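Local atomic coordinates of aspartokinase (Synechocystis, PDB entry 3L76), a protein that probably catalyses the ATP-dependent phosphorylation of aspartate to 4-phospho-L-aspartate, and binds lysine and threonine at its ACT domains. Residues Gly364-Pro369 with Ser392-Ser397; Ile257-Asp262 with Phe416-Ser421. All coordinates share one frame; numbering follows the deposited sequence.

In the fold
Interaction 1 forms one wall of a lysine pocket between two ACT domains, and interaction 2 lies next to it, where the loop between strands 240-243 and 263-267 passes the end of helix 405-415. They lie about 12 Å apart, centre to centre. The two meet through 364-369 and 257-262: R368 NH1 stands 3.3 Å from A258 O, a weak hydrogen bond, and M365 CB is 4.2 Å from A260 O. M365 and V261 also share apolar neighbours, each touching I360 of strand 348-361 and I371 of helix 371-381. M365 borders the bound lysine directly, whereas the side chain of V261 is about 9 Å from a bound lysine.

Interaction 1: Gly364-Pro369 with Ser392-Ser397; sequences GMIGRP and SEVKVS. With LYS (lysine), chain F.
M365 reaches across to 392-397 with the end of its side chain, and its packing contacts are with both the protein and the ligand. The chain bends at chi3 (58°), and M365 CE comes to 3.3 Å from V394 O, just before the strand, and to 4.2 Å from V396 CG1 in it. M365 SD lies 3.5 Å from CG of the bound lysine. I366 adds a second apolar patch: I366 CD1 is 3.8 Å from E393 CG, where the two side chains cross at about a right angle. The same methyl group meets CG1 of V394 in the modelled one of two conformers, the side chains lying side by side.

Segment 364-369 is the loop between strand 348-361 and helix 371-381 of an ACT domain; the other segment, 392-397, is the end of a loop and the start of strand 395-401. The lysine lies between this domain and the 446-516 one, which supplies S472 and V473, an interface site as is common among regulatory ACT domains.

Polar contacts run through the ligand. Its N gives a weak hydrogen bond to M365 O (3.3 Å), while NZ turns to S392 O, at a distance too short to be reliable, and weakly to E393 O (3.5 Å). A type II turn from M365 to R368, with R368 N bonded to M365 O (3.0 Å), shapes the loop beside the ligand; V473 N, S472 OG and A372 N bind lysine as well.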
ATOM      1  N   GLY A 364     -27.312  -3.347   9.627  1.00 22.35           N
ATOM      2  CA  GLY A 364     -26.131  -3.566  10.436  1.00 40.53           C
ATOM      3  C   GLY A 364     -26.270  -4.600  11.530  1.00 52.87           C
ATOM      4  O   GLY A 364     -25.323  -4.832  12.281  1.00 42.16           O
ATOM      5  N   MET A 365     -27.443  -5.221  11.627  1.00 42.52           N
ATOM      6  CA  MET A 365     -27.688  -6.186  12.696  1.00 35.13           C
ATOM      7  C   MET A 365     -27.484  -7.594  12.161  1.00 40.00           C
ATOM      8  O   MET A 365     -27.275  -8.531  12.923  1.00 34.77           O
ATOM      9  CB  MET A 365     -29.092  -6.026  13.301  1.00 34.95           C
ATOM     10  CG  MET A 365     -30.227  -6.623  12.446  1.00 38.37           C
ATOM     11  SD  MET A 365     -31.862  -6.714  13.228  1.00 40.17           S
ATOM     12  CE  MET A 365     -32.183  -4.991  13.637  1.00 26.00           C
ATOM     13  N   ILE A 366     -27.536  -7.738  10.841  1.00 28.55           N
ATOM     14  CA  ILE A 366     -27.249  -9.019  10.198  1.00 40.90           C
ATOM     15  C   ILE A 366     -25.889  -9.592  10.627  1.00 39.43           C
ATOM     16  O   ILE A 366     -24.853  -9.000  10.365  1.00 44.58           O
ATOM     17  CB  ILE A 366     -27.279  -8.889   8.663  1.00 31.81           C
ATOM     18  CG1 ILE A 366     -28.598  -8.261   8.207  1.00 34.07           C
ATOM     19  CG2 ILE A 366     -27.035 -10.238   8.003  1.00 20.36           C
ATOM     20  CD1 ILE A 366     -28.852  -8.360   6.726  1.00 40.73           C
ATOM     21  N   GLY A 367     -25.901 -10.737  11.298  1.00 37.85           N
ATOM     22  CA  GLY A 367     -24.672 -11.406  11.677  1.00 25.61           C
ATOM     23  C   GLY A 367     -23.965 -10.791  12.864  1.00 35.39           C
ATOM     24  O   GLY A 367     -22.947 -11.291  13.321  1.00 40.44           O
ATOM     25  N   ARG A 368     -24.505  -9.703  13.380  1.00 30.23           N
ATOM     26  CA  ARG A 368     -23.848  -8.989  14.464  1.00 42.68           C
ATOM     27  C   ARG A 368     -24.506  -9.250  15.824  1.00 48.35           C
ATOM     28  O   ARG A 368     -25.721  -9.202  15.949  1.00 53.86           O
ATOM     29  CB  ARG A 368     -23.820  -7.492  14.144  1.00 37.18           C
ATOM     30  CG  ARG A 368     -23.254  -6.633  15.233  1.00 36.01           C
ATOM     31  CD  ARG A 368     -22.963  -5.262  14.701  1.00 65.25           C
ATOM     32  NE  ARG A 368     -22.608  -4.342  15.770  1.00 76.69           N
ATOM     33  CZ  ARG A 368     -22.344  -3.057  15.582  1.00 72.66           C
ATOM     34  NH1 ARG A 368     -22.401  -2.538  14.359  1.00 57.83           N
ATOM     35  NH2 ARG A 368     -22.035  -2.294  16.620  1.00 60.11           N
ATOM     36  N   PRO A 369     -23.698  -9.535  16.848  1.00 52.54           N
ATOM     37  CA  PRO A 369     -24.208  -9.876  18.176  1.00 39.24           C
ATOM     38  C   PRO A 369     -24.600  -8.657  18.990  1.00 44.15           C
ATOM     39  O   PRO A 369     -24.139  -7.558  18.701  1.00 51.11           O
ATOM     40  CB  PRO A 369     -23.000 -10.550  18.850  1.00 41.37           C
ATOM     41  CG  PRO A 369     -22.037 -10.827  17.755  1.00 51.53           C
ATOM     42  CD  PRO A 369     -22.249  -9.748  16.761  1.00 46.74           C
ATOM     43  N   SER A 392     -37.267 -10.599  11.839  1.00 35.58           N
ATOM     44  CA  SER A 392     -36.994 -10.861  10.425  1.00 32.35           C
ATOM     45  C   SER A 392     -35.479 -10.819  10.222  1.00 33.60           C
ATOM     46  O   SER A 392     -34.719 -10.997  11.173  1.00 29.49           O
ATOM     47  CB  SER A 392     -37.760  -9.897   9.486  1.00 15.12           C
ATOM     48  OG  SER A 392     -37.375  -8.541   9.658  1.00 43.00           O
ATOM     49  N   GLU A 393     -35.024 -10.577   9.001  1.00 40.32           N
ATOM     50  CA  GLU A 393     -33.588 -10.443   8.779  1.00 31.98           C
ATOM     51  C   GLU A 393     -33.033  -9.139   9.339  1.00 27.77           C
ATOM     52  O   GLU A 393     -31.945  -9.114   9.885  1.00 31.71           O
ATOM     53  CB  GLU A 393     -33.262 -10.525   7.296  1.00 47.01           C
ATOM     54  CG  GLU A 393     -31.801 -10.745   7.037  1.00 34.24           C
ATOM     55  CD  GLU A 393     -31.370 -12.141   7.436  1.00 55.55           C
ATOM     56  OE1 GLU A 393     -30.680 -12.295   8.467  1.00 60.56           O
ATOM     57  OE2 GLU A 393     -31.735 -13.088   6.718  1.00 46.46           O
ATOM     58  N   VAL A 394     -33.825  -8.075   9.245  1.00 21.67           N
ATOM     59  CA  VAL A 394     -33.344  -6.738   9.557  0.52 25.25           C
ATOM     60  C   VAL A 394     -34.233  -6.016  10.572  1.00 34.75           C
ATOM     61  O   VAL A 394     -34.048  -4.824  10.865  1.00 41.77           O
ATOM     62  CB  VAL A 394     -33.180  -5.895   8.265  0.52 40.33           C
ATOM     63  CG1 VAL A 394     -32.009  -6.404   7.448  0.52  7.15           C
ATOM     64  CG2 VAL A 394     -34.453  -5.935   7.437  0.52 48.45           C
ATOM     65  N   LYS A 395     -35.187  -6.746  11.141  1.00 31.88           N
ATOM     66  CA  LYS A 395     -36.028  -6.176  12.200  1.00 28.24           C
ATOM     67  C   LYS A 395     -36.164  -7.101  13.378  1.00 26.41           C
ATOM     68  O   LYS A 395     -36.362  -8.312  13.217  1.00 35.20           O
ATOM     69  CB  LYS A 395     -37.455  -5.877  11.684  1.00 18.47           C
ATOM     70  CG  LYS A 395     -37.571  -4.600  10.895  1.00 51.54           C
ATOM     71  CD  LYS A 395     -39.004  -4.275  10.584  1.00 35.21           C
ATOM     72  CE  LYS A 395     -39.085  -3.128   9.597  1.00 31.56           C
ATOM     73  NZ  LYS A 395     -40.488  -2.661   9.420  1.00 38.58           N
ATOM     74  N   VAL A 396     -36.090  -6.539  14.570  1.00 17.53           N
ATOM     75  CA  VAL A 396     -36.675  -7.214  15.728  1.00 40.37           C
ATOM     76  C   VAL A 396     -37.917  -6.449  16.222  1.00 31.64           C
ATOM     77  O   VAL A 396     -37.848  -5.266  16.562  1.00 32.29           O
ATOM     78  CB  VAL A 396     -35.637  -7.547  16.845  1.00 35.51           C
ATOM     79  CG1 VAL A 396     -34.485  -6.598  16.809  1.00 45.49           C
ATOM     80  CG2 VAL A 396     -36.300  -7.576  18.222  1.00 23.81           C
ATOM     81  N   SER A 397     -39.062  -7.132  16.196  1.00 35.15           N
ATOM     82  CA  SER A 397     -40.336  -6.549  16.624  1.00 11.27           C
ATOM     83  C   SER A 397     -40.754  -7.056  17.998  1.00 37.29           C
ATOM     84  O   SER A 397     -40.540  -8.221  18.339  1.00 36.24           O
ATOM     85  CB  SER A 397     -41.447  -6.810  15.613  1.00 30.17           C
ATOM     86  OG  SER A 397     -41.086  -6.415  14.298  1.00 29.30           O
TER
HETATM   87  N   LYS F 604     -27.911 -11.087  14.882  1.00 21.46           N
HETATM   88  CA  LYS F 604     -28.535 -10.172  15.846  1.00 21.10           C
HETATM   89  C   LYS F 604     -28.097 -10.410  17.285  1.00 42.55           C
HETATM   90  O   LYS F 604     -27.578 -11.506  17.604  1.00 25.67           O
HETATM   91  CB  LYS F 604     -30.068 -10.233  15.737  1.00 26.87           C
HETATM   92  CG  LYS F 604     -30.609  -9.737  14.399  1.00 27.23           C
HETATM   93  CD  LYS F 604     -32.038 -10.185  14.136  1.00 31.58           C
HETATM   94  CE  LYS F 604     -32.075 -11.574  13.530  1.00 48.78           C
HETATM   95  NZ  LYS F 604     -32.698 -11.592  12.172  1.00 28.67           N
HETATM   96  OXT LYS F 604     -28.262  -9.492  18.129  1.00 21.86           O

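Interaction 2: Ile257-Asp262 with Phe416-Ser421; sequences IAKAVD and FGVTLS
V261 overlaps the ring of F416 with its CG2 methyl, which approaches obliquely and comes within 3.4 Å of F416 CD2. The two side chains cross at about a right angle. On the other branch, V261 CG1 lies anti to the backbone N (chi1 162°) and turns toward the root of the phenylalanine, 4.0 Å from F416 CB. V261 is buried; I360 of strand 348-361 touches both residues, and the F416 ring has a cation-pi partner in K374 of helix 371-381.

V418 packs on the same part of 257-262. V418 CG1 lies beside the backbone N, anti to the carbonyl carbon (chi1 -47°), and meets V261 O at 3.4 Å and V261 CG1 at 4.2 Å. The aliphatic part of K259 adds a looser contact at the margin, K259 CD standing 4.4 Å from V418 CG1.

Between F416 and V418 the chain turns at G417, where it leaves helical geometry in a Schellman motif; the positive phi (54°) favours glycine. The turn brings F416 and V418 both to face the loop that leads from the amino acid kinase part of the chain into strand 263-267, which pairs antiparallel with strand 348-361.

The polar link is a water that donates to two backbone carbonyls, V261 O at 2.9 Å and F416 O at 2.7 Å, tying one segment to the other. D262 points its CB away from 416-421; D262 OD2 forms a salt bridge with R222 and accepts a hydrogen bond from N223, both in helix 215-224, while K259 NZ makes a long salt bridge to D262 OD1, 3.7 Å away.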
ATOM      1  N   ILE A 257     -21.434   4.933   9.072  1.00 66.69           N
ATOM      2  CA  ILE A 257     -21.266   3.759   8.212  1.00 70.36           C
ATOM      3  C   ILE A 257     -21.178   2.438   8.970  1.00 54.18           C
ATOM      4  O   ILE A 257     -21.011   1.386   8.362  1.00 52.23           O
ATOM      5  CB  ILE A 257     -20.013   3.884   7.327  1.00 80.47           C
ATOM      6  CG1 ILE A 257     -18.783   3.328   8.041  1.00 93.29           C
ATOM      7  CG2 ILE A 257     -19.758   5.301   7.019  1.00 85.44           C
ATOM      8  CD1 ILE A 257     -17.521   3.430   7.225  1.00 94.00           C
ATOM      9  N   ALA A 258     -21.287   2.498  10.292  1.00 56.40           N
ATOM     10  CA  ALA A 258     -21.220   1.304  11.117  1.00 69.38           C
ATOM     11  C   ALA A 258     -22.384   1.205  12.111  1.00 72.60           C
ATOM     12  O   ALA A 258     -22.277   0.522  13.125  1.00 65.60           O
ATOM     13  CB  ALA A 258     -19.895   1.263  11.857  1.00 56.02           C
ATOM     14  N   LYS A 259     -23.487   1.893  11.832  1.00 59.79           N
ATOM     15  CA  LYS A 259     -24.640   1.876  12.735  1.00 40.83           C
ATOM     16  C   LYS A 259     -25.297   0.500  12.711  1.00 38.87           C
ATOM     17  O   LYS A 259     -25.600  -0.025  11.643  1.00 24.39           O
ATOM     18  CB  LYS A 259     -25.666   2.933  12.312  1.00 66.71           C
ATOM     19  CG  LYS A 259     -25.681   4.196  13.165  1.00 84.38           C
ATOM     20  CD  LYS A 259     -26.891   5.066  12.824  1.00 86.11           C
ATOM     21  CE  LYS A 259     -27.236   4.966  11.339  1.00 89.28           C
ATOM     22  NZ  LYS A 259     -28.373   5.857  10.963  1.00100.81           N
ATOM     23  N   ALA A 260     -25.516  -0.092  13.880  1.00 32.84           N
ATOM     24  CA  ALA A 260     -26.222  -1.370  13.936  1.00 38.86           C
ATOM     25  C   ALA A 260     -27.673  -1.156  13.542  1.00 35.50           C
ATOM     26  O   ALA A 260     -28.258  -1.956  12.835  1.00 39.11           O
ATOM     27  CB  ALA A 260     -26.145  -1.967  15.318  1.00 45.31           C
ATOM     28  N   VAL A 261     -28.226  -0.032  13.974  1.00 38.25           N
ATOM     29  CA  VAL A 261     -29.633   0.239  13.806  1.00 29.60           C
ATOM     30  C   VAL A 261     -29.865   1.507  13.003  1.00 20.60           C
ATOM     31  O   VAL A 261     -29.394   2.569  13.367  1.00 32.90           O
ATOM     32  CB  VAL A 261     -30.309   0.370  15.185  1.00 43.54           C
ATOM     33  CG1 VAL A 261     -31.671   1.081  15.073  1.00 27.65           C
ATOM     34  CG2 VAL A 261     -30.412  -1.003  15.842  1.00 41.50           C
ATOM     35  N   ASP A 262     -30.603   1.372  11.911  1.00 32.85           N
ATOM     36  CA  ASP A 262     -30.991   2.493  11.076  1.00 14.29           C
ATOM     37  C   ASP A 262     -32.201   3.268  11.583  1.00 44.63           C
ATOM     38  O   ASP A 262     -32.283   4.476  11.381  1.00 35.72           O
ATOM     39  CB  ASP A 262     -31.312   2.007   9.681  1.00 34.53           C
ATOM     40  CG  ASP A 262     -31.438   3.146   8.698  1.00 44.12           C
ATOM     41  OD1 ASP A 262     -30.552   4.034   8.669  1.00 62.59           O
ATOM     42  OD2 ASP A 262     -32.415   3.145   7.944  1.00 49.09           O
ATOM     43  N   PHE A 416     -30.124   4.032  20.543  1.00 45.38           N
ATOM     44  CA  PHE A 416     -29.560   3.720  19.238  1.00 34.82           C
ATOM     45  C   PHE A 416     -29.268   4.970  18.391  1.00 27.15           C
ATOM     46  O   PHE A 416     -28.890   4.861  17.227  1.00 26.33           O
ATOM     47  CB  PHE A 416     -30.488   2.782  18.474  1.00 23.82           C
ATOM     48  CG  PHE A 416     -30.567   1.410  19.047  1.00 41.83           C
ATOM     49  CD1 PHE A 416     -31.639   1.031  19.860  1.00 32.39           C
ATOM     50  CD2 PHE A 416     -29.579   0.486  18.768  1.00 28.15           C
ATOM     51  CE1 PHE A 416     -31.705  -0.248  20.384  1.00 29.99           C
ATOM     52  CE2 PHE A 416     -29.637  -0.798  19.298  1.00 42.93           C
ATOM     53  CZ  PHE A 416     -30.701  -1.167  20.104  1.00 37.02           C
ATOM     54  N   GLY A 417     -29.470   6.149  18.972  1.00 28.16           N
ATOM     55  CA  GLY A 417     -29.223   7.402  18.276  1.00 34.98           C
ATOM     56  C   GLY A 417     -29.921   7.583  16.939  1.00 35.30           C
ATOM     57  O   GLY A 417     -29.346   8.161  16.019  1.00 58.43           O
ATOM     58  N   VAL A 418     -31.164   7.120  16.833  1.00 50.03           N
ATOM     59  CA  VAL A 418     -31.938   7.298  15.602  1.00 42.40           C
ATOM     60  C   VAL A 418     -33.300   7.969  15.869  1.00 45.71           C
ATOM     61  O   VAL A 418     -33.709   8.130  17.005  1.00 42.42           O
ATOM     62  CB  VAL A 418     -32.132   5.963  14.907  1.00 55.71           C
ATOM     63  CG1 VAL A 418     -30.806   5.234  14.852  1.00 38.33           C
ATOM     64  CG2 VAL A 418     -33.147   5.136  15.665  1.00 43.37           C
ATOM     65  N   THR A 419     -34.024   8.374  14.844  1.00 77.46           N
ATOM     66  CA  THR A 419     -35.300   9.033  15.112  1.00 37.33           C
ATOM     67  C   THR A 419     -36.469   8.122  14.743  1.00 44.49           C
ATOM     68  O   THR A 419     -36.335   7.250  13.866  1.00 36.75           O
ATOM     69  CB  THR A 419     -35.382  10.379  14.379  1.00 42.63           C
ATOM     70  OG1 THR A 419     -35.041  11.426  15.291  1.00 51.33           O
ATOM     71  CG2 THR A 419     -36.790  10.631  13.852  1.00 93.07           C
ATOM     72  N   LEU A 420     -37.604   8.292  15.419  1.00 24.72           N
ATOM     73  CA  LEU A 420     -38.780   7.505  15.060  1.00 33.89           C
ATOM     74  C   LEU A 420     -39.038   7.647  13.573  1.00 17.21           C
ATOM     75  O   LEU A 420     -39.187   8.758  13.077  1.00 47.96           O
ATOM     76  CB  LEU A 420     -40.023   7.975  15.811  1.00 34.99           C
ATOM     77  CG  LEU A 420     -40.988   6.881  16.276  1.00 47.56           C
ATOM     78  CD1 LEU A 420     -42.287   7.515  16.738  1.00 31.38           C
ATOM     79  CD2 LEU A 420     -41.252   5.826  15.206  1.00 40.27           C
ATOM     80  N   SER A 421     -39.085   6.525  12.864  1.00 29.22           N
ATOM     81  CA  SER A 421     -39.456   6.543  11.457  1.00 30.05           C
ATOM     82  C   SER A 421     -40.921   6.915  11.330  1.00 38.62           C
ATOM     83  O   SER A 421     -41.682   6.770  12.279  1.00 38.40           O
ATOM     84  CB  SER A 421     -39.175   5.200  10.784  1.00 24.54           C
ATOM     85  OG  SER A 421     -37.785   4.919  10.804  1.00 38.94           O
TER
HETATM   86  O   HOH W   1     -27.811   2.752  15.834  1.00 26.74           O